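Local coordinates for protein Poly(A) ribonuclease POP2 (Saccharomyces cerevisiae, PDB 1UOC) that degrades the poly(A) tails of messenger RNA from the 3' end, as the probable catalytic ribonuclease subunit of the CCR4-NOT deadenylase complex, at residues H162-L167 against V281-D286; T230-E235 against L255-Q260; K263-K268 against T273-Y278. All coordinates share one frame; numbering follows the deposited sequence.

Contact 1 (H162-L167 against V281-D286)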
ATOM      1  N   HIS A 162       6.543   2.080  -4.278  1.00 49.00           N
ATOM      2  CA  HIS A 162       6.224   2.472  -5.648  1.00 54.26           C
ATOM      3  C   HIS A 162       4.848   3.134  -5.560  1.00 56.94           C
ATOM      4  O   HIS A 162       3.876   2.673  -6.161  1.00 57.60           O
ATOM      5  CB  HIS A 162       6.161   1.249  -6.565  1.00 57.24           C
ATOM      6  CG  HIS A 162       7.504   0.740  -6.990  1.00 59.73           C
ATOM      7  ND1 HIS A 162       7.683  -0.510  -7.544  1.00 61.42           N
ATOM      8  CD2 HIS A 162       8.727   1.323  -6.973  1.00 61.98           C
ATOM      9  CE1 HIS A 162       8.959  -0.675  -7.851  1.00 62.88           C
ATOM     10  NE2 HIS A 162       9.613   0.423  -7.516  1.00 62.58           N
ATOM     11  N   ALA A 163       4.787   4.208  -4.773  1.00 59.08           N
ATOM     12  CA  ALA A 163       3.567   4.965  -4.546  1.00 61.11           C
ATOM     13  C   ALA A 163       2.853   5.278  -5.848  1.00 62.66           C
ATOM     14  O   ALA A 163       1.965   4.538  -6.266  1.00 64.07           O
ATOM     15  CB  ALA A 163       3.897   6.257  -3.809  1.00 60.11           C
ATOM     16  N   ALA A 164       3.248   6.389  -6.467  1.00 63.37           N
ATOM     17  CA  ALA A 164       2.689   6.863  -7.732  1.00 63.14           C
ATOM     18  C   ALA A 164       1.387   6.196  -8.171  1.00 62.86           C
ATOM     19  O   ALA A 164       0.337   6.840  -8.212  1.00 61.76           O
ATOM     20  CB  ALA A 164       3.732   6.732  -8.828  1.00 62.82           C
ATOM     21  N   TYR A 165       1.457   4.911  -8.505  1.00 63.05           N
ATOM     22  CA  TYR A 165       0.275   4.186  -8.957  1.00 63.69           C
ATOM     23  C   TYR A 165      -0.764   3.871  -7.888  1.00 62.84           C
ATOM     24  O   TYR A 165      -1.963   3.919  -8.158  1.00 62.45           O
ATOM     25  CB  TYR A 165       0.695   2.899  -9.668  1.00 66.51           C
ATOM     26  CG  TYR A 165       1.041   3.129 -11.119  1.00 70.05           C
ATOM     27  CD1 TYR A 165       2.130   3.924 -11.480  1.00 70.59           C
ATOM     28  CD2 TYR A 165       0.247   2.597 -12.135  1.00 71.23           C
ATOM     29  CE1 TYR A 165       2.413   4.191 -12.822  1.00 72.43           C
ATOM     30  CE2 TYR A 165       0.522   2.854 -13.476  1.00 73.47           C
ATOM     31  CZ  TYR A 165       1.602   3.653 -13.811  1.00 73.33           C
ATOM     32  OH  TYR A 165       1.859   3.928 -15.135  1.00 75.78           O
ATOM     33  N   ASP A 166      -0.321   3.546  -6.679  1.00 62.24           N
ATOM     34  CA  ASP A 166      -1.270   3.230  -5.617  1.00 61.97           C
ATOM     35  C   ASP A 166      -2.026   4.488  -5.224  1.00 61.31           C
ATOM     36  O   ASP A 166      -3.254   4.482  -5.143  1.00 61.48           O
ATOM     37  CB  ASP A 166      -0.552   2.632  -4.403  1.00 60.99           C
ATOM     38  CG  ASP A 166       0.047   1.265  -4.697  1.00 60.00           C
ATOM     39  OD1 ASP A 166      -0.272   0.690  -5.753  1.00 59.09           O
ATOM     40  OD2 ASP A 166       0.828   0.756  -3.872  1.00 61.11           O
ATOM     41  N   LEU A 167      -1.278   5.565  -4.996  1.00 60.84           N
ATOM     42  CA  LEU A 167      -1.844   6.860  -4.632  1.00 59.83           C
ATOM     43  C   LEU A 167      -2.662   7.408  -5.795  1.00 59.38           C
ATOM     44  O   LEU A 167      -3.746   7.958  -5.604  1.00 59.07           O
ATOM     45  CB  LEU A 167      -0.722   7.829  -4.272  1.00 59.30           C
ATOM     46  CG  LEU A 167      -0.176   7.718  -2.845  1.00 59.73           C
ATOM     47  CD1 LEU A 167      -0.251   6.284  -2.349  1.00 59.78           C
ATOM     48  CD2 LEU A 167       1.248   8.248  -2.806  1.00 60.38           C
ATOM     49  N   VAL A 281       7.557  12.447  -0.379  1.00 37.84           N
ATOM     50  CA  VAL A 281       8.245  12.411  -1.664  1.00 38.53           C
ATOM     51  C   VAL A 281       7.794  11.232  -2.504  1.00 40.17           C
ATOM     52  O   VAL A 281       7.929  10.078  -2.100  1.00 41.22           O
ATOM     53  CB  VAL A 281       9.782  12.348  -1.476  1.00 37.02           C
ATOM     54  CG1 VAL A 281      10.470  12.237  -2.819  1.00 31.60           C
ATOM     55  CG2 VAL A 281      10.262  13.602  -0.748  1.00 33.74           C
ATOM     56  N   ILE A 282       7.252  11.545  -3.674  1.00 42.59           N
ATOM     57  CA  ILE A 282       6.765  10.550  -4.619  1.00 44.71           C
ATOM     58  C   ILE A 282       7.766  10.380  -5.756  1.00 47.27           C
ATOM     59  O   ILE A 282       8.319   9.299  -5.979  1.00 49.71           O
ATOM     60  CB  ILE A 282       5.458  11.007  -5.286  1.00 44.86           C
ATOM     61  CG1 ILE A 282       4.399  11.327  -4.240  1.00 46.53           C
ATOM     62  CG2 ILE A 282       4.959   9.937  -6.238  1.00 47.01           C
ATOM     63  CD1 ILE A 282       3.137  11.926  -4.837  1.00 46.01           C
ATOM     64  N   TYR A 283       7.983  11.481  -6.467  1.00 49.37           N
ATOM     65  CA  TYR A 283       8.847  11.531  -7.640  1.00 50.59           C
ATOM     66  C   TYR A 283      10.264  12.066  -7.464  1.00 50.27           C
ATOM     67  O   TYR A 283      10.863  12.550  -8.424  1.00 53.62           O
ATOM     68  CB  TYR A 283       8.141  12.338  -8.734  1.00 52.80           C
ATOM     69  CG  TYR A 283       6.938  11.635  -9.333  1.00 53.40           C
ATOM     70  CD1 TYR A 283       5.673  12.219  -9.314  1.00 55.01           C
ATOM     71  CD2 TYR A 283       7.075  10.386  -9.931  1.00 55.00           C
ATOM     72  CE1 TYR A 283       4.568  11.567  -9.884  1.00 55.92           C
ATOM     73  CE2 TYR A 283       5.990   9.727 -10.500  1.00 56.11           C
ATOM     74  CZ  TYR A 283       4.740  10.318 -10.477  1.00 56.87           C
ATOM     75  OH  TYR A 283       3.678   9.646 -11.055  1.00 58.41           O
ATOM     76  N   GLY A 284      10.812  11.976  -6.262  1.00 48.07           N
ATOM     77  CA  GLY A 284      12.160  12.470  -6.052  1.00 46.90           C
ATOM     78  C   GLY A 284      12.205  13.762  -5.260  1.00 46.09           C
ATOM     79  O   GLY A 284      11.328  14.614  -5.368  1.00 42.87           O
ATOM     80  N   ILE A 285      13.247  13.908  -4.455  1.00 48.01           N
ATOM     81  CA  ILE A 285      13.412  15.089  -3.624  1.00 48.93           C
ATOM     82  C   ILE A 285      13.674  16.312  -4.513  1.00 48.30           C
ATOM     83  O   ILE A 285      14.199  16.183  -5.620  1.00 47.71           O
ATOM     84  CB  ILE A 285      14.577  14.844  -2.619  1.00 51.66           C
ATOM     85  CG1 ILE A 285      14.268  15.506  -1.277  1.00 54.65           C
ATOM     86  CG2 ILE A 285      15.895  15.347  -3.187  1.00 51.56           C
ATOM     87  CD1 ILE A 285      14.973  14.835  -0.108  1.00 56.22           C
ATOM     88  N   ASP A 286      13.282  17.492  -4.047  1.00 47.52           N
ATOM     89  CA  ASP A 286      13.495  18.710  -4.822  1.00 46.48           C
ATOM     90  C   ASP A 286      14.987  18.818  -5.162  1.00 45.56           C
ATOM     91  O   ASP A 286      15.837  18.803  -4.268  1.00 43.35           O
ATOM     92  CB  ASP A 286      13.070  19.933  -4.010  1.00 48.76           C
ATOM     93  CG  ASP A 286      12.357  20.972  -4.855  1.00 51.45           C
ATOM     94  OD1 ASP A 286      12.503  20.935  -6.093  1.00 51.45           O
ATOM     95  OD2 ASP A 286      11.657  21.833  -4.279  1.00 55.92           O
TER
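Ala-164 meets Ile-282 and Tyr-283 here, in a small apolar contact that joins the start of helix 165-174 to the C-terminal tail of the chain. Its methyl CB lies 3.7 Å from Tyr-283 OH, with the ring carbon CZ of Tyr-283 also 4.1 Å from Ala-164 CB, so it is the far end of the phenol that does the touching. Ile-282 brings up one branch, CG2, which comes within 3.9 Å of Ala-164 N and 4.3 Å of Ala-164 CB. That methyl has a second neighbour: it caps the face of the Tyr-283 ring, 3.8 Å above the plane and over its centre, and meets Ala-164 N from another direction. With CG1 of Ile-282 set opposite the carbonyl carbon (chi1 -56°), CG2 takes the place trans to the backbone N and projects to Ala-164. Tyr-283 also has CG opposite its carbonyl carbon (chi1 -70°), and its ring runs on to reach the alanine methyl. Helix 61-73, through Val-62 and Tyr-66, and helix 183-193, through Lys-183 and Glu-187, hold Tyr-283 from outside, while Val-190 and Phe-197 pack on Ile-282. Ala-164 occupies the N-cap position but can offer only a methyl there, and the tail packs beside that helix start. Two residues on, Asp-166 accepts a hydrogen bond from Thr-45 OG1 and is a predicted catalytic ligand for a divalent metal. A helix that follows a core strand and carries such an acidic residue in its first turn is consistent with the DEDD exonuclease fold.

Contact 2 (T230-E235 against L255-Q260)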
ATOM      1  N   THR A 230      10.825  -7.612  -1.855  1.00 45.02           N
ATOM      2  CA  THR A 230      11.333  -8.936  -1.503  1.00 46.19           C
ATOM      3  C   THR A 230      12.803  -8.951  -1.066  1.00 46.53           C
ATOM      4  O   THR A 230      13.126  -9.536  -0.029  1.00 47.77           O
ATOM      5  CB  THR A 230      11.124  -9.934  -2.667  1.00 45.31           C
ATOM      6  OG1 THR A 230       9.718 -10.117  -2.888  1.00 47.19           O
ATOM      7  CG2 THR A 230      11.734 -11.279  -2.332  1.00 47.62           C
ATOM      8  N   THR A 231      13.688  -8.313  -1.831  1.00 45.52           N
ATOM      9  CA  THR A 231      15.099  -8.293  -1.457  1.00 44.35           C
ATOM     10  C   THR A 231      15.296  -7.476  -0.190  1.00 43.44           C
ATOM     11  O   THR A 231      16.192  -7.742   0.609  1.00 44.37           O
ATOM     12  CB  THR A 231      16.011  -7.766  -2.624  1.00 45.24           C
ATOM     13  OG1 THR A 231      17.084  -6.978  -2.095  1.00 44.32           O
ATOM     14  CG2 THR A 231      15.225  -6.955  -3.612  1.00 46.80           C
ATOM     15  N   LEU A 232      14.437  -6.490   0.014  1.00 42.97           N
ATOM     16  CA  LEU A 232      14.529  -5.675   1.217  1.00 42.79           C
ATOM     17  C   LEU A 232      14.121  -6.544   2.406  1.00 42.90           C
ATOM     18  O   LEU A 232      14.782  -6.543   3.447  1.00 41.57           O
ATOM     19  CB  LEU A 232      13.607  -4.455   1.105  1.00 43.49           C
ATOM     20  CG  LEU A 232      13.639  -3.347   2.168  1.00 42.70           C
ATOM     21  CD1 LEU A 232      12.405  -3.444   3.020  1.00 44.94           C
ATOM     22  CD2 LEU A 232      14.894  -3.430   3.016  1.00 43.04           C
ATOM     23  N   ALA A 233      13.038  -7.303   2.243  1.00 43.08           N
ATOM     24  CA  ALA A 233      12.566  -8.184   3.310  1.00 44.01           C
ATOM     25  C   ALA A 233      13.611  -9.260   3.634  1.00 44.54           C
ATOM     26  O   ALA A 233      13.784  -9.632   4.794  1.00 43.92           O
ATOM     27  CB  ALA A 233      11.245  -8.827   2.916  1.00 41.98           C
ATOM     28  N   ASP A 234      14.310  -9.759   2.619  1.00 45.46           N
ATOM     29  CA  ASP A 234      15.339 -10.765   2.867  1.00 47.62           C
ATOM     30  C   ASP A 234      16.472 -10.195   3.709  1.00 48.40           C
ATOM     31  O   ASP A 234      16.865 -10.796   4.710  1.00 49.93           O
ATOM     32  CB  ASP A 234      15.912 -11.310   1.559  1.00 47.11           C
ATOM     33  CG  ASP A 234      14.918 -12.159   0.805  1.00 48.30           C
ATOM     34  OD1 ASP A 234      14.140 -12.885   1.465  1.00 46.48           O
ATOM     35  OD2 ASP A 234      14.929 -12.119  -0.445  1.00 50.77           O
ATOM     36  N   GLU A 235      16.992  -9.034   3.316  1.00 48.83           N
ATOM     37  CA  GLU A 235      18.085  -8.412   4.063  1.00 48.83           C
ATOM     38  C   GLU A 235      17.717  -8.171   5.522  1.00 47.88           C
ATOM     39  O   GLU A 235      18.588  -8.109   6.385  1.00 49.08           O
ATOM     40  CB  GLU A 235      18.489  -7.077   3.439  1.00 51.41           C
ATOM     41  CG  GLU A 235      18.989  -7.156   2.014  1.00 57.28           C
ATOM     42  CD  GLU A 235      19.650  -5.859   1.578  1.00 61.23           C
ATOM     43  OE1 GLU A 235      19.968  -5.729   0.375  1.00 64.26           O
ATOM     44  OE2 GLU A 235      19.861  -4.971   2.440  1.00 61.67           O
ATOM     45  N   LEU A 255       4.807  -2.976   5.726  1.00 30.92           N
ATOM     46  CA  LEU A 255       4.793  -2.353   7.054  1.00 30.88           C
ATOM     47  C   LEU A 255       5.836  -2.951   8.021  1.00 31.57           C
ATOM     48  O   LEU A 255       6.485  -2.231   8.779  1.00 31.00           O
ATOM     49  CB  LEU A 255       3.395  -2.487   7.661  1.00 28.89           C
ATOM     50  CG  LEU A 255       3.144  -1.771   8.979  1.00 28.86           C
ATOM     51  CD1 LEU A 255       3.307  -0.260   8.759  1.00 30.37           C
ATOM     52  CD2 LEU A 255       1.751  -2.103   9.504  1.00 26.08           C
ATOM     53  N   LEU A 256       5.967  -4.273   8.001  1.00 31.21           N
ATOM     54  CA  LEU A 256       6.928  -4.978   8.856  1.00 31.64           C
ATOM     55  C   LEU A 256       8.325  -4.488   8.511  1.00 31.44           C
ATOM     56  O   LEU A 256       9.137  -4.187   9.384  1.00 31.03           O
ATOM     57  CB  LEU A 256       6.842  -6.485   8.585  1.00 31.78           C
ATOM     58  CG  LEU A 256       6.299  -7.484   9.606  1.00 33.89           C
ATOM     59  CD1 LEU A 256       5.430  -6.797  10.641  1.00 32.32           C
ATOM     60  CD2 LEU A 256       5.537  -8.575   8.843  1.00 28.26           C
ATOM     61  N   SER A 257       8.590  -4.413   7.212  1.00 31.91           N
ATOM     62  CA  SER A 257       9.879  -3.968   6.722  1.00 32.75           C
ATOM     63  C   SER A 257      10.139  -2.512   7.081  1.00 33.30           C
ATOM     64  O   SER A 257      11.227  -2.170   7.528  1.00 34.33           O
ATOM     65  CB  SER A 257       9.968  -4.171   5.204  1.00 32.50           C
ATOM     66  OG  SER A 257       9.940  -5.554   4.884  1.00 32.21           O
ATOM     67  N   PHE A 258       9.141  -1.653   6.898  1.00 34.00           N
ATOM     68  CA  PHE A 258       9.320  -0.245   7.227  1.00 34.74           C
ATOM     69  C   PHE A 258       9.692  -0.054   8.693  1.00 35.21           C
ATOM     70  O   PHE A 258      10.661   0.624   9.018  1.00 34.55           O
ATOM     71  CB  PHE A 258       8.040   0.555   6.958  1.00 32.81           C
ATOM     72  CG  PHE A 258       8.164   1.994   7.313  1.00 31.09           C
ATOM     73  CD1 PHE A 258       8.800   2.883   6.450  1.00 33.80           C
ATOM     74  CD2 PHE A 258       7.722   2.457   8.550  1.00 31.82           C
ATOM     75  CE1 PHE A 258       9.004   4.217   6.820  1.00 32.39           C
ATOM     76  CE2 PHE A 258       7.920   3.783   8.931  1.00 33.84           C
ATOM     77  CZ  PHE A 258       8.565   4.668   8.060  1.00 33.24           C
ATOM     78  N   CYS A 259       8.897  -0.638   9.578  1.00 35.01           N
ATOM     79  CA  CYS A 259       9.136  -0.492  10.997  1.00 36.90           C
ATOM     80  C   CYS A 259      10.449  -1.123  11.485  1.00 38.64           C
ATOM     81  O   CYS A 259      11.075  -0.608  12.411  1.00 36.33           O
ATOM     82  CB  CYS A 259       7.935  -1.047  11.767  1.00 34.73           C
ATOM     83  SG  CYS A 259       6.427  -0.081  11.513  1.00 35.81           S
ATOM     84  N   GLN A 260      10.863  -2.224  10.868  1.00 39.96           N
ATOM     85  CA  GLN A 260      12.102  -2.877  11.265  1.00 42.01           C
ATOM     86  C   GLN A 260      13.295  -2.099  10.718  1.00 43.80           C
ATOM     87  O   GLN A 260      14.251  -1.819  11.447  1.00 42.41           O
ATOM     88  CB  GLN A 260      12.143  -4.311  10.748  1.00 43.43           C
ATOM     89  CG  GLN A 260      13.352  -5.078  11.242  1.00 49.08           C
ATOM     90  CD  GLN A 260      13.217  -5.503  12.696  1.00 53.43           C
ATOM     91  OE1 GLN A 260      12.639  -4.790  13.522  1.00 56.00           O
ATOM     92  NE2 GLN A 260      13.762  -6.672  13.019  1.00 55.45           N
TER
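This is a buried helix-to-helix contact in the DEDD nuclease domain, where the short helix 229-235 lies against the long helix 247-264, which carries Gln-250, a predicted catalytic metal ligand. Three side chains make it, Leu-232 and Ala-233 on one helix and Ser-257 on the other. Ala-233 and Ser-257 are both small, and the helices come close there: their CA atoms are 6.1 Å apart. Leu-232 has its CG trans to the backbone N (chi1 -173°), which carries its CD1 branch across to the serine. Ser-257 turns its hydroxyl back to its own helix, where OG is hydrogen-bonded to the backbone O of Leu-253 one turn earlier. That bond satisfies a polar atom in an otherwise apolar interface and lets the serine serve as a small packing residue. Tyr-204 of helix 200-207 covers Leu-232 from another direction, and Leu-200 and Leu-238 pack on Ser-257. The Ala-233 CB methyl stands 4.0 Å from Ser-257 OG, a looser touch, whereas Leu-232 CD1 presses to 3.4 Å from Ser-257 CB, tighter than usual van der Waals contact between carbons.

Contact 3 (K263-K268 against T273-Y278)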
ATOM      1  N   LYS A 263      13.660   0.887  12.764  1.00 54.30           N
ATOM      2  CA  LYS A 263      14.183   0.594  14.095  1.00 56.71           C
ATOM      3  C   LYS A 263      15.699   0.374  14.085  1.00 56.78           C
ATOM      4  O   LYS A 263      16.422   0.965  14.886  1.00 56.93           O
ATOM      5  CB  LYS A 263      13.480  -0.642  14.672  1.00 59.69           C
ATOM      6  CG  LYS A 263      13.922  -1.061  16.079  1.00 64.80           C
ATOM      7  CD  LYS A 263      13.382  -0.134  17.173  1.00 69.15           C
ATOM      8  CE  LYS A 263      14.105   1.214  17.212  1.00 71.58           C
ATOM      9  NZ  LYS A 263      13.555   2.125  18.267  1.00 73.71           N
ATOM     10  N   LEU A 264      16.179  -0.472  13.179  1.00 56.47           N
ATOM     11  CA  LEU A 264      17.606  -0.752  13.088  1.00 56.48           C
ATOM     12  C   LEU A 264      18.399   0.498  12.715  1.00 58.35           C
ATOM     13  O   LEU A 264      19.589   0.603  13.021  1.00 57.10           O
ATOM     14  CB  LEU A 264      17.878  -1.842  12.045  1.00 54.60           C
ATOM     15  CG  LEU A 264      17.252  -3.231  12.193  1.00 54.68           C
ATOM     16  CD1 LEU A 264      17.714  -4.109  11.039  1.00 54.73           C
ATOM     17  CD2 LEU A 264      17.650  -3.857  13.513  1.00 56.48           C
ATOM     18  N   SER A 265      17.733   1.446  12.058  1.00 60.27           N
ATOM     19  CA  SER A 265      18.377   2.682  11.613  1.00 61.38           C
ATOM     20  C   SER A 265      18.097   3.889  12.500  1.00 61.67           C
ATOM     21  O   SER A 265      18.567   4.988  12.212  1.00 61.80           O
ATOM     22  CB  SER A 265      17.926   3.024  10.189  1.00 60.42           C
ATOM     23  OG  SER A 265      18.159   1.952   9.296  1.00 62.49           O
ATOM     24  N   MET A 266      17.353   3.688  13.581  1.00 63.55           N
ATOM     25  CA  MET A 266      16.985   4.799  14.447  1.00 65.65           C
ATOM     26  C   MET A 266      16.562   5.927  13.514  1.00 65.84           C
ATOM     27  O   MET A 266      16.965   7.078  13.661  1.00 65.17           O
ATOM     28  CB  MET A 266      18.152   5.225  15.341  1.00 67.73           C
ATOM     29  CG  MET A 266      18.416   4.256  16.484  1.00 70.18           C
ATOM     30  SD  MET A 266      19.354   4.997  17.836  1.00 74.12           S
ATOM     31  CE  MET A 266      18.015   5.339  19.039  1.00 71.81           C
ATOM     32  N   HIS A 267      15.756   5.538  12.529  1.00 66.81           N
ATOM     33  CA  HIS A 267      15.203   6.409  11.503  1.00 67.08           C
ATOM     34  C   HIS A 267      16.199   7.341  10.813  1.00 65.22           C
ATOM     35  O   HIS A 267      15.829   8.425  10.361  1.00 64.47           O
ATOM     36  CB  HIS A 267      14.029   7.217  12.077  1.00 70.96           C
ATOM     37  CG  HIS A 267      14.440   8.443  12.830  1.00 76.28           C
ATOM     38  ND1 HIS A 267      14.999   8.403  14.089  1.00 79.05           N
ATOM     39  CD2 HIS A 267      14.398   9.751  12.482  1.00 78.62           C
ATOM     40  CE1 HIS A 267      15.287   9.631  14.482  1.00 80.25           C
ATOM     41  NE2 HIS A 267      14.933  10.468  13.523  1.00 80.67           N
ATOM     42  N   LYS A 268      17.454   6.914  10.703  1.00 62.86           N
ATOM     43  CA  LYS A 268      18.474   7.736  10.056  1.00 61.33           C
ATOM     44  C   LYS A 268      19.067   7.074   8.820  1.00 60.68           C
ATOM     45  O   LYS A 268      19.155   5.847   8.734  1.00 60.07           O
ATOM     46  CB  LYS A 268      19.618   8.039  11.025  1.00 61.53           C
ATOM     47  CG  LYS A 268      19.207   8.703  12.321  1.00 61.45           C
ATOM     48  CD  LYS A 268      18.652  10.088  12.084  1.00 62.24           C
ATOM     49  CE  LYS A 268      18.383  10.795  13.398  1.00 63.09           C
ATOM     50  NZ  LYS A 268      17.833  12.164  13.186  1.00 64.17           N
ATOM     51  N   THR A 273      21.320  11.830   8.263  1.00 61.32           N
ATOM     52  CA  THR A 273      20.078  12.496   7.872  1.00 59.19           C
ATOM     53  C   THR A 273      18.862  11.698   8.352  1.00 56.96           C
ATOM     54  O   THR A 273      18.899  10.474   8.419  1.00 56.35           O
ATOM     55  CB  THR A 273      19.996  12.657   6.333  1.00 59.55           C
ATOM     56  OG1 THR A 273      20.971  13.612   5.899  1.00 58.92           O
ATOM     57  CG2 THR A 273      18.612  13.127   5.911  1.00 59.55           C
ATOM     58  N   ASP A 274      17.793  12.408   8.689  1.00 55.67           N
ATOM     59  CA  ASP A 274      16.555  11.788   9.157  1.00 53.93           C
ATOM     60  C   ASP A 274      15.682  11.357   7.972  1.00 52.53           C
ATOM     61  O   ASP A 274      15.645  12.032   6.942  1.00 51.29           O
ATOM     62  CB  ASP A 274      15.797  12.787  10.035  1.00 54.48           C
ATOM     63  CG  ASP A 274      14.565  12.184  10.696  1.00 56.28           C
ATOM     64  OD1 ASP A 274      14.409  12.376  11.919  1.00 56.21           O
ATOM     65  OD2 ASP A 274      13.744  11.539  10.006  1.00 56.72           O
ATOM     66  N   PHE A 275      14.995  10.223   8.121  1.00 51.09           N
ATOM     67  CA  PHE A 275      14.105   9.698   7.077  1.00 48.46           C
ATOM     68  C   PHE A 275      13.063  10.740   6.671  1.00 45.44           C
ATOM     69  O   PHE A 275      12.693  10.839   5.502  1.00 41.11           O
ATOM     70  CB  PHE A 275      13.351   8.450   7.570  1.00 49.68           C
ATOM     71  CG  PHE A 275      14.144   7.167   7.513  1.00 51.47           C
ATOM     72  CD1 PHE A 275      13.584   5.982   7.991  1.00 51.25           C
ATOM     73  CD2 PHE A 275      15.433   7.132   6.992  1.00 50.75           C
ATOM     74  CE1 PHE A 275      14.294   4.785   7.950  1.00 50.15           C
ATOM     75  CE2 PHE A 275      16.152   5.938   6.949  1.00 50.62           C
ATOM     76  CZ  PHE A 275      15.577   4.765   7.431  1.00 51.22           C
ATOM     77  N   ALA A 276      12.593  11.497   7.659  1.00 42.16           N
ATOM     78  CA  ALA A 276      11.579  12.518   7.446  1.00 43.00           C
ATOM     79  C   ALA A 276      11.875  13.395   6.247  1.00 43.30           C
ATOM     80  O   ALA A 276      10.957  13.914   5.612  1.00 44.05           O
ATOM     81  CB  ALA A 276      11.436  13.373   8.692  1.00 41.03           C
ATOM     82  N   LYS A 277      13.153  13.560   5.936  1.00 43.38           N
ATOM     83  CA  LYS A 277      13.561  14.382   4.803  1.00 45.96           C
ATOM     84  C   LYS A 277      12.840  13.924   3.537  1.00 45.14           C
ATOM     85  O   LYS A 277      12.631  14.705   2.613  1.00 46.06           O
ATOM     86  CB  LYS A 277      15.074  14.276   4.608  1.00 48.31           C
ATOM     87  CG  LYS A 277      15.648  15.117   3.476  1.00 52.19           C
ATOM     88  CD  LYS A 277      17.120  14.757   3.265  1.00 56.06           C
ATOM     89  CE  LYS A 277      17.742  15.500   2.088  1.00 59.29           C
ATOM     90  NZ  LYS A 277      19.073  14.927   1.714  1.00 60.29           N
ATOM     91  N   TYR A 278      12.457  12.655   3.496  1.00 44.23           N
ATOM     92  CA  TYR A 278      11.758  12.131   2.332  1.00 43.88           C
ATOM     93  C   TYR A 278      10.259  11.923   2.526  1.00 41.29           C
ATOM     94  O   TYR A 278       9.602  11.281   1.712  1.00 41.88           O
ATOM     95  CB  TYR A 278      12.409  10.834   1.865  1.00 47.02           C
ATOM     96  CG  TYR A 278      13.677  11.070   1.094  1.00 47.90           C
ATOM     97  CD1 TYR A 278      14.869  11.378   1.746  1.00 48.94           C
ATOM     98  CD2 TYR A 278      13.673  11.036  -0.294  1.00 49.49           C
ATOM     99  CE1 TYR A 278      16.030  11.652   1.022  1.00 51.40           C
ATOM    100  CE2 TYR A 278      14.820  11.303  -1.027  1.00 52.32           C
ATOM    101  CZ  TYR A 278      15.995  11.612  -0.368  1.00 51.98           C
ATOM    102  OH  TYR A 278      17.123  11.888  -1.107  1.00 54.47           O
TER
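A Schellman motif at Met-266 ends helix 247-264, and the chain then turns through a type I' beta turn, Ser-265 to Lys-268, and comes back to a short 3-10 segment, 275-277. The returning chain meets the turn at His-267 and Lys-268, as a single beta bridge between Lys-268 and Asp-274. The hydrogen bond that joins the two segments runs from Phe-275 N to His-267 O, 3.0 Å long and nearly straight at 160°. Beside it Lys-268 CA approaches Thr-273 O at 3.2 Å, a weaker CA-H...O contact. Phe-275 lays one face of its ring on the turn: His-267 CA points onto that face in a CH-pi contact, 4.1 Å from the ring centroid and 18° off the normal, and the backbone N of Lys-268 lies over the same ring, toward its rim. At the far end, CZ of Phe-275 lies 4.0 Å from Ser-265 CB, while Ser-265 OG is hydrogen-bonded to Leu-261 O. Val-203 and Ile-207 of helix 200-207, with the ring of Phe-269, pack on Phe-275 as well. With an alanine here the ring is gone, and the turn at His-267 would probably lose its CH-pi partner and a gap open against Val-203 and Ile-207. Asp-274 closes an Asx turn, its OD2 taking Ala-276 N at 2.6 Å; with CG trans to the backbone N (chi1 -174°), the carboxylate lies alongside the chain that follows. Lys-268 NZ makes a long salt bridge to Asp-274 OD1, 3.7 Å, whose exact position is doubtful. The chemistry implies a join that rests mainly on one backbone bond and an aromatic face, with the charge pair, at such a distance, probably adding little.

How the contacts relate
Along the chain contact 1 closes a long loop, with contacts 2 and 3 nested inside it in series. Contacts 2 and 3 share helix 247-264, the first using its middle and the second its C-terminal end; their centres are 15 Å apart and their segments nearly continuous in sequence. Contact 1 lies 19 Å from contact 2 and 18 Å from contact 3, centre to centre. It does not touch contact 2, but it meets contact 3 where Ile-285 CD1 packs 3.4 Å from Tyr-278 CZ. The last part of the nuclease domain thus runs from helix 247-264 through the surface turn and back to the start of helix 165-174, linking the helices that carry the predicted metal ligands Gln-250 and Asp-166.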